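PDB 3OUQ: cytochrome c family protein from Geobacter sulfurreducens, which probably carries electrons through a chain of covalently bound c-type hemes, this chain being the N-terminal hexaheme part of a longer dodecaheme cytochrome linked to iron reduction. Local coordinates for residues M49-E53 with R113-S117; M129-E133 with T149-N153. All coordinates share one frame; numbering follows the deposited sequence.

Interaction 1. Residues M49-E53 with R113-S117; sequences MLDME and RTCHS. With HEC (heme c), chain E.
Glu-53 and Arg-113 meet from opposite directions and form a salt bridge. Arg-113 grips the carboxylate side-on. Its NE bonds to Glu-53 OE1 at 3.1 Å with an N-H...O angle of 157°. Its NH2 reaches Glu-53 OE2 at 3.2 Å, on the syn side but tilted out of the carboxylate plane. The two flat groups are not coplanar; their planes stand 50° apart. Glu-53 OE1 takes a second bond from Ser-117, whose OG lies 2.6 Å from it. Ser-117 OG and Arg-113 NE approach this oxygen from opposite faces of the carboxylate plane. Two donors thus hold OE1, and the grip on both oxygens limits rotation of the carboxylate. The Glu-53 chain is extended beyond CG, which carries its oxygens across to the other helix. Arg-113 instead bends at its third torsion (chi3 59°), turning the guanidinium edge to the acid. Beside this polar group, Leu-50 CD2 rests 3.9 Å from Ser-117 CA.

The contact joins two short helices from the two cytochrome c7-like units of the fragment. Segment 113-117 carries the end of a heme-binding CXXCH motif. Cys-115 SG is covalently bound to CAC of the heme. His-116 NE2 binds the heme FE at 2.0 Å. His-101 supplies the other axial ligand. Helix 49-53 serves a different heme, where Met-49 and His-80 are the axial ligands. Backbone bonds set the frame behind the salt bridge. Ser-117 N bonds to Arg-113 O, which sets these residues one helical turn apart, so both can reach Glu-53 OE1. In the other helix, Glu-53 N bonds to Met-49 O. Asp-73 accepts a hydrogen bond from the backbone N of Arg-113, and the Arg-113 side chain also touches Ala-71.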
ATOM      1  N   MET A  49       1.671  -4.428  -3.929  1.00 40.03           N
ATOM      2  CA  MET A  49       0.578  -5.331  -3.620  1.00 39.82           C
ATOM      3  C   MET A  49      -0.139  -5.770  -4.889  1.00 40.91           C
ATOM      4  O   MET A  49      -0.611  -6.899  -4.971  1.00 42.35           O
ATOM      5  CB  MET A  49      -0.397  -4.679  -2.660  1.00 39.97           C
ATOM      6  CG  MET A  49       0.168  -4.482  -1.265  1.00 40.35           C
ATOM      7  SD  MET A  49       0.869  -5.977  -0.487  1.00 41.48           S
ATOM      8  CE  MET A  49      -0.375  -7.194  -0.902  1.00 39.98           C
ATOM      9  N   LEU A  50      -0.227  -4.890  -5.882  1.00 41.81           N
ATOM     10  CA  LEU A  50      -0.858  -5.273  -7.141  1.00 44.63           C
ATOM     11  C   LEU A  50      -0.030  -6.382  -7.788  1.00 45.83           C
ATOM     12  O   LEU A  50      -0.579  -7.303  -8.390  1.00 46.48           O
ATOM     13  CB  LEU A  50      -0.963  -4.087  -8.109  1.00 45.28           C
ATOM     14  CG  LEU A  50      -2.197  -3.195  -7.979  1.00 46.04           C
ATOM     15  CD1 LEU A  50      -2.278  -2.268  -9.178  1.00 49.91           C
ATOM     16  CD2 LEU A  50      -3.450  -4.055  -7.907  1.00 45.69           C
ATOM     17  N   ASP A  51       1.294  -6.292  -7.672  1.00 46.03           N
ATOM     18  CA  ASP A  51       2.151  -7.318  -8.245  1.00 45.60           C
ATOM     19  C   ASP A  51       1.820  -8.636  -7.572  1.00 44.68           C
ATOM     20  O   ASP A  51       1.756  -9.677  -8.232  1.00 45.24           O
ATOM     21  CB  ASP A  51       3.633  -7.003  -8.021  1.00 48.82           C
ATOM     22  CG  ASP A  51       4.116  -5.844  -8.859  1.00 51.52           C
ATOM     23  OD1 ASP A  51       3.786  -5.800 -10.060  1.00 53.50           O
ATOM     24  OD2 ASP A  51       4.839  -4.981  -8.321  1.00 53.98           O
ATOM     25  N   MET A  52       1.610  -8.591  -6.259  1.00 42.28           N
ATOM     26  CA  MET A  52       1.284  -9.798  -5.511  1.00 40.79           C
ATOM     27  C   MET A  52      -0.075 -10.332  -5.941  1.00 39.63           C
ATOM     28  O   MET A  52      -0.285 -11.544  -5.992  1.00 38.71           O
ATOM     29  CB  MET A  52       1.304  -9.519  -4.008  1.00 40.83           C
ATOM     30  CG  MET A  52       2.673  -9.089  -3.511  1.00 41.13           C
ATOM     31  SD  MET A  52       2.903  -9.216  -1.741  1.00 40.55           S
ATOM     32  CE  MET A  52       3.924  -7.806  -1.454  1.00 42.74           C
ATOM     33  N   GLU A  53      -0.992  -9.422  -6.260  1.00 38.78           N
ATOM     34  CA  GLU A  53      -2.319  -9.824  -6.710  1.00 38.49           C
ATOM     35  C   GLU A  53      -2.145 -10.531  -8.045  1.00 38.19           C
ATOM     36  O   GLU A  53      -2.953 -11.374  -8.416  1.00 38.79           O
ATOM     37  CB  GLU A  53      -3.245  -8.613  -6.884  1.00 37.60           C
ATOM     38  CG  GLU A  53      -3.448  -7.791  -5.627  1.00 39.92           C
ATOM     39  CD  GLU A  53      -4.679  -6.890  -5.684  1.00 42.51           C
ATOM     40  OE1 GLU A  53      -4.861  -6.072  -4.756  1.00 42.41           O
ATOM     41  OE2 GLU A  53      -5.474  -7.003  -6.643  1.00 43.82           O
ATOM     42  N   ARG A 113      -7.945  -1.453  -0.215  1.00 33.27           N
ATOM     43  CA  ARG A 113      -7.650  -1.659  -1.618  1.00 34.43           C
ATOM     44  C   ARG A 113      -8.277  -0.599  -2.517  1.00 36.07           C
ATOM     45  O   ARG A 113      -7.888  -0.471  -3.682  1.00 35.73           O
ATOM     46  CB  ARG A 113      -8.088  -3.058  -2.048  1.00 35.10           C
ATOM     47  CG  ARG A 113      -7.291  -4.165  -1.378  1.00 34.71           C
ATOM     48  CD  ARG A 113      -7.700  -5.537  -1.861  1.00 33.40           C
ATOM     49  NE  ARG A 113      -7.514  -5.673  -3.301  1.00 35.84           N
ATOM     50  CZ  ARG A 113      -8.498  -5.945  -4.153  1.00 37.32           C
ATOM     51  NH1 ARG A 113      -9.741  -6.109  -3.705  1.00 37.73           N
ATOM     52  NH2 ARG A 113      -8.237  -6.056  -5.450  1.00 37.94           N
ATOM     53  N   THR A 114      -9.226   0.165  -1.971  1.00 35.51           N
ATOM     54  CA  THR A 114      -9.892   1.230  -2.724  1.00 36.55           C
ATOM     55  C   THR A 114      -8.837   2.143  -3.328  1.00 36.48           C
ATOM     56  O   THR A 114      -9.000   2.669  -4.432  1.00 34.78           O
ATOM     57  CB  THR A 114     -10.779   2.137  -1.840  1.00 37.25           C
ATOM     58  OG1 THR A 114     -11.543   1.355  -0.919  1.00 37.68           O
ATOM     59  CG2 THR A 114     -11.731   2.914  -2.715  1.00 37.01           C
ATOM     60  N   CYS A 115      -7.754   2.336  -2.586  1.00 37.20           N
ATOM     61  CA  CYS A 115      -6.679   3.183  -3.054  1.00 39.51           C
ATOM     62  C   CYS A 115      -5.507   2.331  -3.496  1.00 40.54           C
ATOM     63  O   CYS A 115      -5.074   2.387  -4.644  1.00 40.37           O
ATOM     64  CB  CYS A 115      -6.223   4.127  -1.941  1.00 39.37           C
ATOM     65  SG  CYS A 115      -7.543   5.136  -1.200  1.00 39.90           S
ATOM     66  N   HIS A 116      -5.008   1.523  -2.573  1.00 41.82           N
ATOM     67  CA  HIS A 116      -3.857   0.679  -2.839  1.00 41.96           C
ATOM     68  C   HIS A 116      -3.955  -0.277  -4.025  1.00 42.59           C
ATOM     69  O   HIS A 116      -2.930  -0.688  -4.569  1.00 42.84           O
ATOM     70  CB  HIS A 116      -3.494  -0.047  -1.553  1.00 40.39           C
ATOM     71  CG  HIS A 116      -2.987   0.876  -0.493  1.00 40.18           C
ATOM     72  ND1 HIS A 116      -1.766   1.508  -0.548  1.00 40.20           N
ATOM     73  CD2 HIS A 116      -3.587   1.342   0.630  1.00 41.01           C
ATOM     74  CE1 HIS A 116      -1.672   2.316   0.511  1.00 39.49           C
ATOM     75  NE2 HIS A 116      -2.753   2.251   1.260  1.00 40.59           N
ATOM     76  N   SER A 117      -5.169  -0.619  -4.443  1.00 43.57           N
ATOM     77  CA  SER A 117      -5.342  -1.510  -5.592  1.00 44.46           C
ATOM     78  C   SER A 117      -5.969  -0.737  -6.740  1.00 43.92           C
ATOM     79  O   SER A 117      -6.492  -1.325  -7.683  1.00 44.44           O
ATOM     80  CB  SER A 117      -6.245  -2.697  -5.240  1.00 45.72           C
ATOM     81  OG  SER A 117      -5.609  -3.586  -4.340  1.00 49.02           O
TER
HETATM   82 FE   HEC E 604      -2.822   3.412   2.862  1.00 44.36          FE
HETATM   83  CHA HEC E 604       0.435   4.521   2.556  1.00 43.03           C
HETATM   84  CHB HEC E 604      -1.663   0.470   4.216  1.00 42.11           C
HETATM   85  CHC HEC E 604      -6.044   2.429   3.373  1.00 43.08           C
HETATM   86  CHD HEC E 604      -3.822   5.893   0.797  1.00 43.84           C
HETATM   87  NA  HEC E 604      -1.015   2.658   3.251  1.00 43.02           N
HETATM   88  C1A HEC E 604       0.220   3.275   3.116  1.00 42.51           C
HETATM   89  C2A HEC E 604       1.294   2.345   3.417  1.00 41.23           C
HETATM   90  C3A HEC E 604       0.737   1.170   3.821  1.00 40.91           C
HETATM   91  C4A HEC E 604      -0.709   1.370   3.724  1.00 42.06           C
HETATM   92  CMA HEC E 604       1.471  -0.045   4.378  1.00 37.09           C
HETATM   93  CAA HEC E 604       2.765   2.658   3.252  1.00 38.99           C
HETATM   94  CBA HEC E 604       3.313   2.122   1.955  1.00 39.05           C
HETATM   95  CGA HEC E 604       4.801   2.364   1.825  1.00 41.29           C
HETATM   96  O1A HEC E 604       5.413   1.850   0.867  1.00 42.16           O
HETATM   97  O2A HEC E 604       5.363   3.077   2.685  1.00 42.92           O
HETATM   98  NB  HEC E 604      -3.675   1.846   3.695  1.00 42.11           N
HETATM   99  C1B HEC E 604      -3.038   0.725   4.252  1.00 42.27           C
HETATM  100  C2B HEC E 604      -3.998  -0.132   4.909  1.00 41.69           C
HETATM  101  C3B HEC E 604      -5.231   0.445   4.745  1.00 41.13           C
HETATM  102  C4B HEC E 604      -5.029   1.644   3.936  1.00 41.75           C
HETATM  103  CMB HEC E 604      -3.670  -1.412   5.632  1.00 39.25           C
HETATM  104  CAB HEC E 604      -6.568  -0.053   5.300  1.00 38.30           C
HETATM  105  CBB HEC E 604      -6.732   0.004   6.807  1.00 36.26           C
HETATM  106  NC  HEC E 604      -4.566   4.029   2.194  1.00 42.96           N
HETATM  107  C1C HEC E 604      -5.823   3.539   2.515  1.00 42.30           C
HETATM  108  C2C HEC E 604      -6.846   4.276   1.787  1.00 39.37           C
HETATM  109  C3C HEC E 604      -6.215   5.189   1.028  1.00 40.19           C
HETATM  110  C4C HEC E 604      -4.802   5.039   1.290  1.00 41.87           C
HETATM  111  CMC HEC E 604      -8.337   4.082   1.872  1.00 38.82           C
HETATM  112  CAC HEC E 604      -6.850   6.205   0.073  1.00 40.32           C
HETATM  113  CBC HEC E 604      -7.965   7.071   0.659  1.00 39.13           C
HETATM  114  ND  HEC E 604      -1.892   4.931   1.964  1.00 43.88           N
HETATM  115  C1D HEC E 604      -2.476   5.902   1.177  1.00 44.10           C
HETATM  116  C2D HEC E 604      -1.503   6.920   0.792  1.00 45.14           C
HETATM  117  C3D HEC E 604      -0.296   6.482   1.209  1.00 46.33           C
HETATM  118  C4D HEC E 604      -0.543   5.279   1.970  1.00 44.69           C
HETATM  119  CMD HEC E 604      -1.776   8.294   0.188  1.00 43.62           C
HETATM  120  CAD HEC E 604       1.071   6.985   0.792  1.00 49.90           C
HETATM  121  CBD HEC E 604       1.305   6.470  -0.609  1.00 57.70           C
HETATM  122  CGD HEC E 604       2.770   6.247  -0.905  1.00 62.86           C
HETATM  123  O1D HEC E 604       3.400   5.445  -0.167  1.00 63.76           O
HETATM  124  O2D HEC E 604       3.284   6.868  -1.872  1.00 64.08           O

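Interaction 2. Residues M129-E133 with T149-N153. With HEC (heme c), chain G.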
ATOM      1  N   MET A 129      -1.849  19.082  -9.433  1.00 42.00           N
ATOM      2  CA  MET A 129      -3.256  19.362  -9.176  1.00 42.90           C
ATOM      3  C   MET A 129      -4.035  19.198 -10.485  1.00 44.56           C
ATOM      4  O   MET A 129      -5.189  18.772 -10.489  1.00 45.30           O
ATOM      5  CB  MET A 129      -3.436  20.782  -8.634  1.00 40.91           C
ATOM      6  CG  MET A 129      -2.670  21.050  -7.349  1.00 40.18           C
ATOM      7  SD  MET A 129      -2.882  19.730  -6.139  1.00 40.16           S
ATOM      8  CE  MET A 129      -4.534  19.675  -6.079  1.00 37.55           C
ATOM      9  N   ALA A 130      -3.392  19.525 -11.599  1.00 46.24           N
ATOM     10  CA  ALA A 130      -4.034  19.390 -12.902  1.00 48.80           C
ATOM     11  C   ALA A 130      -4.507  17.952 -13.075  1.00 49.77           C
ATOM     12  O   ALA A 130      -5.680  17.697 -13.352  1.00 50.39           O
ATOM     13  CB  ALA A 130      -3.052  19.744 -14.005  1.00 49.12           C
ATOM     14  N   GLN A 131      -3.578  17.019 -12.900  1.00 49.99           N
ATOM     15  CA  GLN A 131      -3.862  15.593 -13.033  1.00 49.84           C
ATOM     16  C   GLN A 131      -4.842  15.104 -11.975  1.00 49.11           C
ATOM     17  O   GLN A 131      -5.608  14.167 -12.211  1.00 48.93           O
ATOM     18  CB  GLN A 131      -2.558  14.813 -12.934  1.00 49.66           C
ATOM     19  CG  GLN A 131      -1.502  15.336 -13.879  1.00 50.66           C
ATOM     20  CD  GLN A 131      -0.149  14.736 -13.613  1.00 51.50           C
ATOM     21  OE1 GLN A 131       0.442  14.950 -12.552  1.00 51.58           O
ATOM     22  NE2 GLN A 131       0.352  13.969 -14.572  1.00 53.98           N
ATOM     23  N   MET A 132      -4.812  15.722 -10.800  1.00 47.80           N
ATOM     24  CA  MET A 132      -5.739  15.321  -9.758  1.00 47.32           C
ATOM     25  C   MET A 132      -7.141  15.670 -10.251  1.00 47.57           C
ATOM     26  O   MET A 132      -8.108  14.964  -9.966  1.00 48.50           O
ATOM     27  CB  MET A 132      -5.439  16.048  -8.443  1.00 46.05           C
ATOM     28  CG  MET A 132      -4.106  15.678  -7.824  1.00 45.67           C
ATOM     29  SD  MET A 132      -4.116  15.778  -6.018  1.00 45.61           S
ATOM     30  CE  MET A 132      -2.541  15.093  -5.645  1.00 45.52           C
ATOM     31  N   GLU A 133      -7.247  16.754 -11.011  1.00 46.38           N
ATOM     32  CA  GLU A 133      -8.540  17.162 -11.535  1.00 45.98           C
ATOM     33  C   GLU A 133      -9.060  16.176 -12.557  1.00 44.88           C
ATOM     34  O   GLU A 133     -10.270  16.026 -12.716  1.00 44.84           O
ATOM     35  CB  GLU A 133      -8.463  18.559 -12.145  1.00 48.02           C
ATOM     36  CG  GLU A 133      -8.642  19.654 -11.116  1.00 51.36           C
ATOM     37  CD  GLU A 133      -8.708  21.025 -11.729  1.00 53.77           C
ATOM     38  OE1 GLU A 133      -9.145  21.963 -11.030  1.00 57.27           O
ATOM     39  OE2 GLU A 133      -8.320  21.174 -12.904  1.00 56.05           O
ATOM     40  N   THR A 149     -13.842  18.941  -3.506  1.00 45.10           N
ATOM     41  CA  THR A 149     -13.025  19.089  -4.697  1.00 42.71           C
ATOM     42  C   THR A 149     -11.599  19.542  -4.428  1.00 41.68           C
ATOM     43  O   THR A 149     -11.307  20.224  -3.451  1.00 39.39           O
ATOM     44  CB  THR A 149     -13.672  20.070  -5.715  1.00 42.69           C
ATOM     45  OG1 THR A 149     -12.962  20.005  -6.957  1.00 42.49           O
ATOM     46  CG2 THR A 149     -13.622  21.505  -5.201  1.00 42.05           C
ATOM     47  N   VAL A 150     -10.718  19.142  -5.332  1.00 42.00           N
ATOM     48  CA  VAL A 150      -9.311  19.466  -5.269  1.00 42.75           C
ATOM     49  C   VAL A 150      -9.098  20.805  -5.993  1.00 44.41           C
ATOM     50  O   VAL A 150      -8.045  21.441  -5.866  1.00 44.57           O
ATOM     51  CB  VAL A 150      -8.501  18.341  -5.944  1.00 42.88           C
ATOM     52  CG1 VAL A 150      -8.585  18.453  -7.460  1.00 42.31           C
ATOM     53  CG2 VAL A 150      -7.096  18.369  -5.467  1.00 43.53           C
ATOM     54  N   ALA A 151     -10.110  21.218  -6.761  1.00 45.14           N
ATOM     55  CA  ALA A 151     -10.080  22.483  -7.494  1.00 44.70           C
ATOM     56  C   ALA A 151     -10.528  23.534  -6.480  1.00 44.64           C
ATOM     57  O   ALA A 151     -11.653  24.027  -6.519  1.00 46.18           O
ATOM     58  CB  ALA A 151     -11.050  22.430  -8.675  1.00 42.44           C
ATOM     59  N   GLY A 152      -9.624  23.865  -5.569  1.00 43.76           N
ATOM     60  CA  GLY A 152      -9.934  24.805  -4.514  1.00 43.45           C
ATOM     61  C   GLY A 152      -9.747  24.029  -3.222  1.00 43.54           C
ATOM     62  O   GLY A 152      -9.282  22.893  -3.254  1.00 44.13           O
ATOM     63  N   ASN A 153     -10.104  24.618  -2.090  1.00 42.43           N
ATOM     64  CA  ASN A 153      -9.951  23.936  -0.814  1.00 43.51           C
ATOM     65  C   ASN A 153      -8.472  23.694  -0.485  1.00 44.58           C
ATOM     66  O   ASN A 153      -8.152  22.938   0.431  1.00 44.49           O
ATOM     67  CB  ASN A 153     -10.703  22.602  -0.841  1.00 42.24           C
ATOM     68  CG  ASN A 153     -12.186  22.772  -1.107  1.00 40.40           C
ATOM     69  OD1 ASN A 153     -12.898  23.401  -0.329  1.00 41.39           O
ATOM     70  ND2 ASN A 153     -12.660  22.205  -2.204  1.00 40.49           N
TER
HETATM   71 FE   HEC G 606      -2.314  20.362  -4.035  1.00 47.13          FE
HETATM   72  CHA HEC G 606       0.478  18.771  -5.064  1.00 46.55           C
HETATM   73  CHB HEC G 606      -0.899  23.376  -4.955  1.00 46.78           C
HETATM   74  CHC HEC G 606      -5.305  21.913  -3.442  1.00 46.05           C
HETATM   75  CHD HEC G 606      -3.235  17.647  -2.196  1.00 44.55           C
HETATM   76  NA  HEC G 606      -0.607  20.934  -4.878  1.00 45.80           N
HETATM   77  C1A HEC G 606       0.380  20.112  -5.373  1.00 46.22           C
HETATM   78  C2A HEC G 606       1.428  20.861  -6.007  1.00 46.35           C
HETATM   79  C3A HEC G 606       1.148  22.156  -5.805  1.00 47.23           C
HETATM   80  C4A HEC G 606      -0.140  22.222  -5.132  1.00 47.18           C
HETATM   81  CMA HEC G 606       2.081  23.299  -6.174  1.00 47.60           C
HETATM   82  CAA HEC G 606       2.534  20.334  -6.883  1.00 46.34           C
HETATM   83  CBA HEC G 606       2.038  19.920  -8.266  1.00 49.65           C
HETATM   84  CGA HEC G 606       1.483  21.088  -9.065  1.00 50.79           C
HETATM   85  O1A HEC G 606       2.205  22.098  -9.196  1.00 53.16           O
HETATM   86  O2A HEC G 606       0.335  20.998  -9.559  1.00 50.24           O
HETATM   87  NB  HEC G 606      -2.990  22.220  -4.252  1.00 46.19           N
HETATM   88  C1B HEC G 606      -2.265  23.360  -4.626  1.00 47.58           C
HETATM   89  C2B HEC G 606      -3.164  24.491  -4.753  1.00 46.95           C
HETATM   90  C3B HEC G 606      -4.403  24.059  -4.475  1.00 46.78           C
HETATM   91  C4B HEC G 606      -4.291  22.676  -4.056  1.00 45.97           C
HETATM   92  CMB HEC G 606      -2.814  25.918  -5.127  1.00 46.67           C
HETATM   93  CAB HEC G 606      -5.655  24.868  -4.778  1.00 47.97           C
HETATM   94  CBB HEC G 606      -6.517  24.356  -5.922  1.00 48.59           C
HETATM   95  NC  HEC G 606      -3.998  19.830  -3.173  1.00 44.37           N
HETATM   96  C1C HEC G 606      -5.174  20.563  -3.031  1.00 44.08           C
HETATM   97  C2C HEC G 606      -6.188  19.758  -2.378  1.00 42.75           C
HETATM   98  C3C HEC G 606      -5.624  18.597  -2.003  1.00 42.86           C
HETATM   99  C4C HEC G 606      -4.240  18.631  -2.492  1.00 45.24           C
HETATM  100  CMC HEC G 606      -7.633  20.114  -2.142  1.00 41.56           C
HETATM  101  CAC HEC G 606      -6.211  17.591  -1.028  1.00 41.04           C
HETATM  102  CBC HEC G 606      -7.321  16.736  -1.600  1.00 39.20           C
HETATM  103  ND  HEC G 606      -1.516  18.613  -3.640  1.00 45.47           N
HETATM  104  C1D HEC G 606      -1.942  17.659  -2.730  1.00 44.70           C
HETATM  105  C2D HEC G 606      -0.990  16.573  -2.679  1.00 45.06           C
HETATM  106  C3D HEC G 606      -0.046  16.839  -3.599  1.00 45.67           C
HETATM  107  C4D HEC G 606      -0.376  18.093  -4.194  1.00 45.59           C
HETATM  108  CMD HEC G 606      -0.987  15.355  -1.782  1.00 46.06           C
HETATM  109  CAD HEC G 606       1.180  16.034  -3.994  1.00 45.70           C
HETATM  110  CBD HEC G 606       0.834  14.797  -4.772  1.00 46.82           C
HETATM  111  CGD HEC G 606       2.025  14.226  -5.496  1.00 48.26           C
HETATM  112  O1D HEC G 606       1.906  13.118  -6.053  1.00 47.95           O
HETATM  113  O2D HEC G 606       3.079  14.894  -5.516  1.00 51.05           O
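Val-150 holds CG2 anti to its backbone N, which directs that methyl toward Met-132 and the heme. Met-132 crosses Val-150 at about a right angle, with SD 4.0 Å from Val-150 CG2. On the outer side, Glu-133 CG packs 3.8 Å from Val-150 CG1. Bends at the second and third torsions of Met-129 (chi2 -47°, chi3 -54°) curl its thioether over the heme, and Met-129 SD binds the heme FE at 2.3 Å. Its methyl CE lies on the Val-150 side, but the modelled spacing there is doubtful.

No hydrogen bond links the two segments; apolar packing and the shared heme join them. Val-150 CG2 is 3.5 Å from heme atom C2C. Met-129 N donates to heme propionate oxygen O2A at 2.9 Å, with an N-H...O angle of 164°. His-158 completes the methionine-histidine ligation of the iron.

The loop has its own bracing. Thr-149 OG1 accepts from Ala-151 N in an ST turn. Ala-151 centres an inverse gamma turn, though the hydrogen bond of this turn is weak. Asn-153 ND2 bonds to Thr-149 O at 2.7 Å. Beside the heme of the second cytochrome c7-like unit, segment 149-153 thus forms a compact turn in the loop that follows helix 129-133 and leads into helix 154-157.

From the N terminus, the chain passes strands 5-8 and 16-19 and helix 20-27 before reaching helix 49-53. Interaction 1 then closes a long loop of 59 residues, which includes strands 87-89 and 97-99 and helix 101-104. It ties the first c7-like unit to the second. The chain continues through helix 119-122 to helix 129-133, where interaction 2 opens. This contact closes a loop of 15 residues within the second unit. The two contacts are in series, neither nested nor crossed. The nearest atoms of interactions 1 and 2 are about 12 Å apart. The centre of interaction 1 is about 7 Å from the centre of the chain, and that of interaction 2 about 23 Å.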